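Local coordinates for protein purine nucleoside phosphorylase (PDB 5TBU) that probably catalyses the reversible phosphorolysis of purine nucleosides such as inosine and guanosine, releasing the free base and ribose 1-phosphate, at residues A[115-120]-A[220-225]; A[192-197]-A[216-221]. All coordinates share one frame; numbering follows the deposited sequence.

How the contacts relate
Both contacts are buried, their centres about 8 Å apart; contact 2 lies within the mixed sheet, contact 1 where strand 218-220 gives way to the loop before helix 224-232. They share G220 and M221. Contact 2 pairs strand 218-220, in parallel, with strand 189-196 through regular backbone hydrogen bonds; in contact 1 the chain leaving that strand runs antiparallel to strand 112-121, joined by polar side chains and two waters. G120 N, probably hydrogen-bonded to V219 O, ties the two together, and Y194 of contact 2 probably does so through S222 O of contact 1. Hypoxanthine touches both, at A119 and G120 of contact 1, V219 of contact 2 and the shared G220 and M221.

Contact 1. Residues A[115-120]-A[220-225]; sequences ITNLAG and GMSTVP. With HPA (hypoxanthine), chain B.
In the active site, strand 112-121 runs antiparallel to the chain leaving strand 218-220, with N117 and T223 meeting at the end away from the purine. The single direct hydrogen bond between the segments runs from T223 OG1 to N117 OD1 (2.8 Å). It does not follow a lone pair: the hydroxyl stands above the amide plane, and the angle at OD1 is only 109°. N117 has CG between its own backbone N and carbonyl carbon (chi1 59°), which turns the amide back across the gap, at about a right angle to the T223 side chain. The other end of that amide, ND2, is hydrogen-bonded to S241, while R86 donates to T223 OG1; both partners of the bond are thus held from outside as well. T223 immediately precedes helix 224-232, and I115 CG2 packs beside its hydroxyl at 4.0 Å from OG1.

Further along, the loop after G220 stands off from strand 112-121, and two waters fill in between. One molecule accepts from M221 N (3.0 Å) and donates to L118 O; a second donates to the same carbonyl and is hydrogen-bonded to S222 OG. Beyond them the backbones close up, with A119 CB resting 4.1 Å from G220 CA.

The purine lies at this end. The peptide joining A119 to G120 covers one face of the base, A119 C coming within 3.5 Å of hypoxanthine N3. From the opposite face the extended M221 chain brings CE to 3.8 Å from C8, and M221 also packs on F161 of a second subunit. N245 and E203 hydrogen-bond the base. S222 touches R86 and H88, consistent with a phosphate site beyond the ribose position, as in trimeric purine nucleoside phosphorylases.

Contact 2. Residues A[192-197]-A[216-221]; sequences GVYAFN and CDVVGM. With HPA (hypoxanthine), chain B.
A beta-alpha-beta unit, strand 189-196, helix 205-213 and strand 218-220, brings 193-197 alongside 217-221 as parallel neighbours. A195 sits at the centre of the pairing: its N donates to V218 O (2.7 Å) and its O accepts from G220 N (3.0 Å). N197 N then reaches G220 O. At the opposite end V193 O takes two donors, D217 N and V218 N, and D217 OD2, through its anti lone pair, accepts from V193 N at 2.8 Å; N123 holds OD1.

Y194 has CG anti to its backbone N (chi1 179°), which sends the ring obliquely past G220. OH comes within 3.1 Å of G220 CA, close because glycine has no side chain, and S222 N donates to it. F196 meets the strand end edge-on, G220 O in its ring plane and CE1 3.5 Å from M221 C in the loop. On the other face of the sheet A195 CB packs against C216 SG (3.7 Å). V219 O lies 3.5 Å from hypoxanthine C8, and N197 ND2 hydrogen-bonds E203, which itself binds the base.

Strand 131-139 flanks strand 189-196 on its far side, V224 of helix 224-232 packs against Y194 and F196, and strand 112-121 adjoins strand 218-220.

Contact 1. Residues A[115-120]-A[220-225]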
ATOM      1  N   ILE A 115     -10.727 -22.137   5.997  1.00 15.31           N
ATOM      2  CA  ILE A 115     -11.170 -20.747   6.024  1.00 13.68           C
ATOM      3  C   ILE A 115     -12.278 -20.542   4.999  1.00 16.88           C
ATOM      4  O   ILE A 115     -12.204 -21.056   3.877  1.00 19.21           O
ATOM      5  CB  ILE A 115     -10.000 -19.774   5.750  1.00 16.43           C
ATOM      6  CG1 ILE A 115      -8.811 -20.090   6.660  1.00 19.64           C
ATOM      7  CG2 ILE A 115     -10.442 -18.336   5.958  1.00 15.05           C
ATOM      8  CD1 ILE A 115      -7.588 -19.234   6.392  1.00 19.27           C
ATOM      9  N   THR A 116     -13.311 -19.793   5.392  1.00 14.35           N
ATOM     10  CA  THR A 116     -14.362 -19.341   4.491  1.00 16.17           C
ATOM     11  C   THR A 116     -14.493 -17.827   4.596  1.00 16.72           C
ATOM     12  O   THR A 116     -14.157 -17.232   5.623  1.00 18.03           O
ATOM     13  CB  THR A 116     -15.724 -19.990   4.805  1.00 18.74           C
ATOM     14  OG1 THR A 116     -16.142 -19.629   6.127  1.00 20.37           O
ATOM     15  CG2 THR A 116     -15.637 -21.500   4.701  1.00 17.67           C
ATOM     16  N   ASN A 117     -14.988 -17.207   3.528  1.00 15.73           N
ATOM     17  CA  ASN A 117     -15.194 -15.765   3.534  1.00 18.26           C
ATOM     18  C   ASN A 117     -16.246 -15.399   2.496  1.00 18.04           C
ATOM     19  O   ASN A 117     -16.605 -16.201   1.631  1.00 16.95           O
ATOM     20  CB  ASN A 117     -13.884 -15.007   3.270  1.00 18.97           C
ATOM     21  CG  ASN A 117     -13.248 -15.370   1.938  1.00 25.13           C
ATOM     22  OD1 ASN A 117     -12.266 -16.112   1.890  1.00 32.59           O
ATOM     23  ND2 ASN A 117     -13.799 -14.843   0.851  1.00 24.37           N
ATOM     24  N   LEU A 118     -16.739 -14.168   2.607  1.00 17.50           N
ATOM     25  CA  LEU A 118     -17.591 -13.553   1.599  1.00 17.31           C
ATOM     26  C   LEU A 118     -16.741 -12.642   0.723  1.00 18.72           C
ATOM     27  O   LEU A 118     -15.802 -12.001   1.208  1.00 18.23           O
ATOM     28  CB  LEU A 118     -18.723 -12.747   2.246  1.00 23.02           C
ATOM     29  CG  LEU A 118     -19.953 -13.453   2.834  1.00 27.56           C
ATOM     30  CD1 LEU A 118     -20.618 -14.326   1.783  1.00 27.90           C
ATOM     31  CD2 LEU A 118     -19.622 -14.258   4.084  1.00 27.79           C
ATOM     32  N   ALA A 119     -17.067 -12.584  -0.566  1.00 18.82           N
ATOM     33  CA  ALA A 119     -16.271 -11.794  -1.494  1.00 18.60           C
ATOM     34  C   ALA A 119     -17.095 -11.491  -2.739  1.00 14.06           C
ATOM     35  O   ALA A 119     -18.205 -11.998  -2.917  1.00 14.56           O
ATOM     36  CB  ALA A 119     -14.970 -12.515  -1.856  1.00 13.31           C
ATOM     37  N   GLY A 120     -16.530 -10.648  -3.599  1.00 13.92           N
ATOM     38  CA  GLY A 120     -17.154 -10.281  -4.855  1.00 17.88           C
ATOM     39  C   GLY A 120     -16.490 -10.963  -6.038  1.00 17.00           C
ATOM     40  O   GLY A 120     -15.294 -11.249  -6.021  1.00 15.67           O
ATOM     41  N   GLY A 220     -11.705  -9.754  -2.083  1.00 16.46           N
ATOM     42  CA  GLY A 220     -12.268  -9.702  -0.751  1.00 15.77           C
ATOM     43  C   GLY A 220     -11.345  -8.941   0.178  1.00 14.62           C
ATOM     44  O   GLY A 220     -10.280  -8.472  -0.227  1.00 15.77           O
ATOM     45  N   MET A 221     -11.756  -8.833   1.444  1.00 13.59           N
ATOM     46  CA  MET A 221     -11.063  -7.984   2.407  1.00 13.90           C
ATOM     47  C   MET A 221     -10.438  -8.766   3.562  1.00 14.28           C
ATOM     48  O   MET A 221     -10.192  -8.187   4.625  1.00 12.96           O
ATOM     49  CB  MET A 221     -12.019  -6.925   2.965  1.00 14.35           C
ATOM     50  CG  MET A 221     -12.802  -6.142   1.919  1.00 14.86           C
ATOM     51  SD  MET A 221     -13.900  -4.923   2.681  1.00 14.20           S
ATOM     52  CE  MET A 221     -14.870  -4.383   1.273  1.00 13.58           C
ATOM     53  N   SER A 222     -10.163 -10.054   3.383  1.00 14.90           N
ATOM     54  CA  SER A 222      -9.668 -10.860   4.498  1.00 15.34           C
ATOM     55  C   SER A 222      -8.883 -12.050   3.949  1.00 16.26           C
ATOM     56  O   SER A 222      -8.427 -12.033   2.801  1.00 15.77           O
ATOM     57  CB  SER A 222     -10.841 -11.298   5.394  1.00 20.46           C
ATOM     58  OG  SER A 222     -11.731 -12.148   4.688  1.00 22.75           O
ATOM     59  N   THR A 223      -8.699 -13.068   4.799  1.00 15.62           N
ATOM     60  CA  THR A 223      -8.155 -14.381   4.455  1.00 15.57           C
ATOM     61  C   THR A 223      -6.651 -14.367   4.193  1.00 15.10           C
ATOM     62  O   THR A 223      -5.910 -15.133   4.818  1.00 15.43           O
ATOM     63  CB  THR A 223      -8.900 -14.967   3.249  1.00 16.75           C
ATOM     64  OG1 THR A 223     -10.287 -15.125   3.578  1.00 22.05           O
ATOM     65  CG2 THR A 223      -8.320 -16.321   2.866  1.00 14.57           C
ATOM     66  N   VAL A 224      -6.188 -13.510   3.276  1.00 12.72           N
ATOM     67  CA  VAL A 224      -4.769 -13.515   2.899  1.00 14.76           C
ATOM     68  C   VAL A 224      -3.844 -13.324   4.095  1.00 15.19           C
ATOM     69  O   VAL A 224      -2.821 -14.023   4.174  1.00 15.80           O
ATOM     70  CB  VAL A 224      -4.518 -12.512   1.769  1.00 15.29           C
ATOM     71  CG1 VAL A 224      -3.035 -12.207   1.631  1.00 12.23           C
ATOM     72  CG2 VAL A 224      -5.063 -13.055   0.451  1.00 13.70           C
ATOM     73  N   PRO A 225      -4.110 -12.419   5.049  1.00 13.38           N
ATOM     74  CA  PRO A 225      -3.231 -12.356   6.233  1.00 12.97           C
ATOM     75  C   PRO A 225      -3.157 -13.663   7.001  1.00 14.63           C
ATOM     76  O   PRO A 225      -2.061 -14.074   7.403  1.00 12.11           O
ATOM     77  CB  PRO A 225      -3.858 -11.236   7.073  1.00 15.99           C
ATOM     78  CG  PRO A 225      -4.535 -10.369   6.080  1.00 15.77           C
ATOM     79  CD  PRO A 225      -5.069 -11.297   5.031  1.00 11.59           C
TER
HETATM   80  N1  HPA B 301     -19.278  -8.187  -2.491  1.00 17.17           N
HETATM   81  C2  HPA B 301     -19.145  -8.889  -1.310  1.00 17.17           C
HETATM   82  N3  HPA B 301     -17.961  -8.848  -0.603  1.00 14.37           N
HETATM   83  C4  HPA B 301     -16.917  -8.116  -1.063  1.00 15.47           C
HETATM   84  C5  HPA B 301     -17.032  -7.403  -2.250  1.00 17.05           C
HETATM   85  C6  HPA B 301     -18.221  -7.440  -2.967  1.00 16.94           C
HETATM   86  O6  HPA B 301     -18.311  -6.878  -4.057  1.00 17.20           O
HETATM   87  N7  HPA B 301     -15.856  -6.776  -2.463  1.00 17.79           N
HETATM   88  C8  HPA B 301     -15.027  -7.085  -1.440  1.00 16.60           C
HETATM   89  N9  HPA B 301     -15.674  -7.906  -0.584  1.00 13.68           N
HETATM   90  O   HOH W   1     -14.670  -9.494   1.722  1.00 11.93           O
HETATM   91  O   HOH W   2     -12.929 -12.165   1.908  1.00 33.06           O

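Contact 2. Residues A[192-197]-A[216-221]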
ATOM      1  N   GLY A 192     -10.182 -20.181  -8.525  1.00 16.07           N
ATOM      2  CA  GLY A 192      -9.816 -18.843  -8.953  1.00 22.33           C
ATOM      3  C   GLY A 192      -8.751 -18.224  -8.078  1.00 20.48           C
ATOM      4  O   GLY A 192      -8.373 -18.760  -7.032  1.00 14.66           O
ATOM      5  N   VAL A 193      -8.275 -17.066  -8.534  1.00 15.18           N
ATOM      6  CA  VAL A 193      -7.249 -16.289  -7.849  1.00 17.00           C
ATOM      7  C   VAL A 193      -7.933 -15.202  -7.033  1.00 18.92           C
ATOM      8  O   VAL A 193      -8.807 -14.488  -7.541  1.00 14.44           O
ATOM      9  CB  VAL A 193      -6.253 -15.682  -8.852  1.00 19.11           C
ATOM     10  CG1 VAL A 193      -5.209 -14.846  -8.132  1.00 20.15           C
ATOM     11  CG2 VAL A 193      -5.593 -16.782  -9.673  1.00 17.94           C
ATOM     12  N   TYR A 194      -7.530 -15.070  -5.774  1.00 15.54           N
ATOM     13  CA  TYR A 194      -8.162 -14.169  -4.821  1.00 13.75           C
ATOM     14  C   TYR A 194      -7.331 -12.900  -4.678  1.00 15.60           C
ATOM     15  O   TYR A 194      -6.142 -12.968  -4.357  1.00 15.59           O
ATOM     16  CB  TYR A 194      -8.311 -14.873  -3.471  1.00 12.80           C
ATOM     17  CG  TYR A 194      -8.933 -14.054  -2.363  1.00 12.64           C
ATOM     18  CD1 TYR A 194      -8.153 -13.228  -1.559  1.00 12.38           C
ATOM     19  CD2 TYR A 194     -10.292 -14.133  -2.097  1.00 14.67           C
ATOM     20  CE1 TYR A 194      -8.714 -12.488  -0.537  1.00 14.62           C
ATOM     21  CE2 TYR A 194     -10.862 -13.400  -1.074  1.00 17.00           C
ATOM     22  CZ  TYR A 194     -10.067 -12.580  -0.297  1.00 15.90           C
ATOM     23  OH  TYR A 194     -10.623 -11.847   0.725  1.00 12.96           O
ATOM     24  N   ALA A 195      -7.953 -11.747  -4.908  1.00 13.16           N
ATOM     25  CA  ALA A 195      -7.287 -10.464  -4.732  1.00 13.48           C
ATOM     26  C   ALA A 195      -7.629  -9.887  -3.365  1.00 14.46           C
ATOM     27  O   ALA A 195      -8.793  -9.885  -2.955  1.00 14.44           O
ATOM     28  CB  ALA A 195      -7.684  -9.479  -5.835  1.00 13.58           C
ATOM     29  N   PHE A 196      -6.607  -9.404  -2.661  1.00 16.28           N
ATOM     30  CA  PHE A 196      -6.766  -8.850  -1.320  1.00 16.88           C
ATOM     31  C   PHE A 196      -6.898  -7.334  -1.425  1.00 17.80           C
ATOM     32  O   PHE A 196      -5.910  -6.633  -1.670  1.00 12.77           O
ATOM     33  CB  PHE A 196      -5.587  -9.238  -0.427  1.00 15.70           C
ATOM     34  CG  PHE A 196      -5.725  -8.789   1.007  1.00 15.63           C
ATOM     35  CD1 PHE A 196      -6.965  -8.473   1.540  1.00 17.39           C
ATOM     36  CD2 PHE A 196      -4.607  -8.682   1.820  1.00 16.31           C
ATOM     37  CE1 PHE A 196      -7.088  -8.058   2.854  1.00 17.53           C
ATOM     38  CE2 PHE A 196      -4.724  -8.267   3.135  1.00 16.91           C
ATOM     39  CZ  PHE A 196      -5.966  -7.956   3.653  1.00 16.24           C
ATOM     40  N   ASN A 197      -8.120  -6.836  -1.244  1.00 17.42           N
ATOM     41  CA  ASN A 197      -8.393  -5.412  -1.088  1.00 14.57           C
ATOM     42  C   ASN A 197      -8.469  -5.106   0.403  1.00 15.81           C
ATOM     43  O   ASN A 197      -9.277  -5.707   1.118  1.00 17.23           O
ATOM     44  CB  ASN A 197      -9.698  -5.027  -1.791  1.00 11.37           C
ATOM     45  CG  ASN A 197     -10.154  -3.609  -1.463  1.00 20.72           C
ATOM     46  OD1 ASN A 197      -9.353  -2.751  -1.091  1.00 11.60           O
ATOM     47  ND2 ASN A 197     -11.452  -3.358  -1.611  1.00 16.77           N
ATOM     48  N   CYS A 216      -7.519 -11.151 -11.810  1.00 24.01           N
ATOM     49  CA  CYS A 216      -8.137 -11.521 -10.545  1.00 22.86           C
ATOM     50  C   CYS A 216      -9.519 -12.105 -10.800  1.00 21.97           C
ATOM     51  O   CYS A 216     -10.300 -11.557 -11.584  1.00 21.06           O
ATOM     52  CB  CYS A 216      -8.229 -10.305  -9.622  1.00 22.32           C
ATOM     53  SG  CYS A 216      -6.648  -9.462  -9.343  1.00 28.13           S
ATOM     54  N   ASP A 217      -9.813 -13.232 -10.155  1.00 20.86           N
ATOM     55  CA  ASP A 217     -11.133 -13.831 -10.294  1.00 19.34           C
ATOM     56  C   ASP A 217     -12.071 -13.396  -9.175  1.00 19.03           C
ATOM     57  O   ASP A 217     -13.267 -13.195  -9.409  1.00 19.49           O
ATOM     58  CB  ASP A 217     -11.018 -15.359 -10.318  1.00 20.03           C
ATOM     59  CG  ASP A 217     -10.141 -15.866 -11.453  1.00 21.86           C
ATOM     60  OD1 ASP A 217     -10.403 -15.510 -12.623  1.00 23.43           O
ATOM     61  OD2 ASP A 217      -9.179 -16.614 -11.173  1.00 18.44           O
ATOM     62  N   VAL A 218     -11.539 -13.245  -7.962  1.00 17.10           N
ATOM     63  CA  VAL A 218     -12.310 -12.889  -6.778  1.00 18.49           C
ATOM     64  C   VAL A 218     -11.561 -11.788  -6.033  1.00 16.70           C
ATOM     65  O   VAL A 218     -10.331 -11.704  -6.092  1.00 16.85           O
ATOM     66  CB  VAL A 218     -12.535 -14.118  -5.863  1.00 23.30           C
ATOM     67  CG1 VAL A 218     -13.559 -13.815  -4.793  1.00 23.42           C
ATOM     68  CG2 VAL A 218     -12.963 -15.330  -6.675  1.00 27.77           C
ATOM     69  N   VAL A 219     -12.310 -10.930  -5.337  1.00 17.34           N
ATOM     70  CA  VAL A 219     -11.727  -9.873  -4.514  1.00 16.61           C
ATOM     71  C   VAL A 219     -12.462  -9.834  -3.179  1.00 16.69           C
ATOM     72  O   VAL A 219     -13.696  -9.892  -3.140  1.00 17.56           O
ATOM     73  CB  VAL A 219     -11.778  -8.497  -5.213  1.00 14.42           C
ATOM     74  CG1 VAL A 219     -13.202  -8.143  -5.626  1.00 15.20           C
ATOM     75  CG2 VAL A 219     -11.189  -7.417  -4.313  1.00 11.69           C
ATOM     76  N   GLY A 220     -11.705  -9.754  -2.083  1.00 16.46           N
ATOM     77  CA  GLY A 220     -12.268  -9.702  -0.751  1.00 15.77           C
ATOM     78  C   GLY A 220     -11.345  -8.941   0.178  1.00 14.62           C
ATOM     79  O   GLY A 220     -10.280  -8.472  -0.227  1.00 15.77           O
ATOM     80  N   MET A 221     -11.756  -8.833   1.444  1.00 13.59           N
ATOM     81  CA  MET A 221     -11.063  -7.984   2.407  1.00 13.90           C
ATOM     82  C   MET A 221     -10.438  -8.766   3.562  1.00 14.28           C
ATOM     83  O   MET A 221     -10.192  -8.187   4.625  1.00 12.96           O
ATOM     84  CB  MET A 221     -12.019  -6.925   2.965  1.00 14.35           C
ATOM     85  CG  MET A 221     -12.802  -6.142   1.919  1.00 14.86           C
ATOM     86  SD  MET A 221     -13.900  -4.923   2.681  1.00 14.20           S
ATOM     87  CE  MET A 221     -14.870  -4.383   1.273  1.00 13.58           C
TER
HETATM   88  N1  HPA B 301     -19.278  -8.187  -2.491  1.00 17.17           N
HETATM   89  C2  HPA B 301     -19.145  -8.889  -1.310  1.00 17.17           C
HETATM   90  N3  HPA B 301     -17.961  -8.848  -0.603  1.00 14.37           N
HETATM   91  C4  HPA B 301     -16.917  -8.116  -1.063  1.00 15.47           C
HETATM   92  C5  HPA B 301     -17.032  -7.403  -2.250  1.00 17.05           C
HETATM   93  C6  HPA B 301     -18.221  -7.440  -2.967  1.00 16.94           C
HETATM   94  O6  HPA B 301     -18.311  -6.878  -4.057  1.00 17.20           O
HETATM   95  N7  HPA B 301     -15.856  -6.776  -2.463  1.00 17.79           N
HETATM   96  C8  HPA B 301     -15.027  -7.085  -1.440  1.00 16.60           C
HETATM   97  N9  HPA B 301     -15.674  -7.906  -0.584  1.00 13.68           N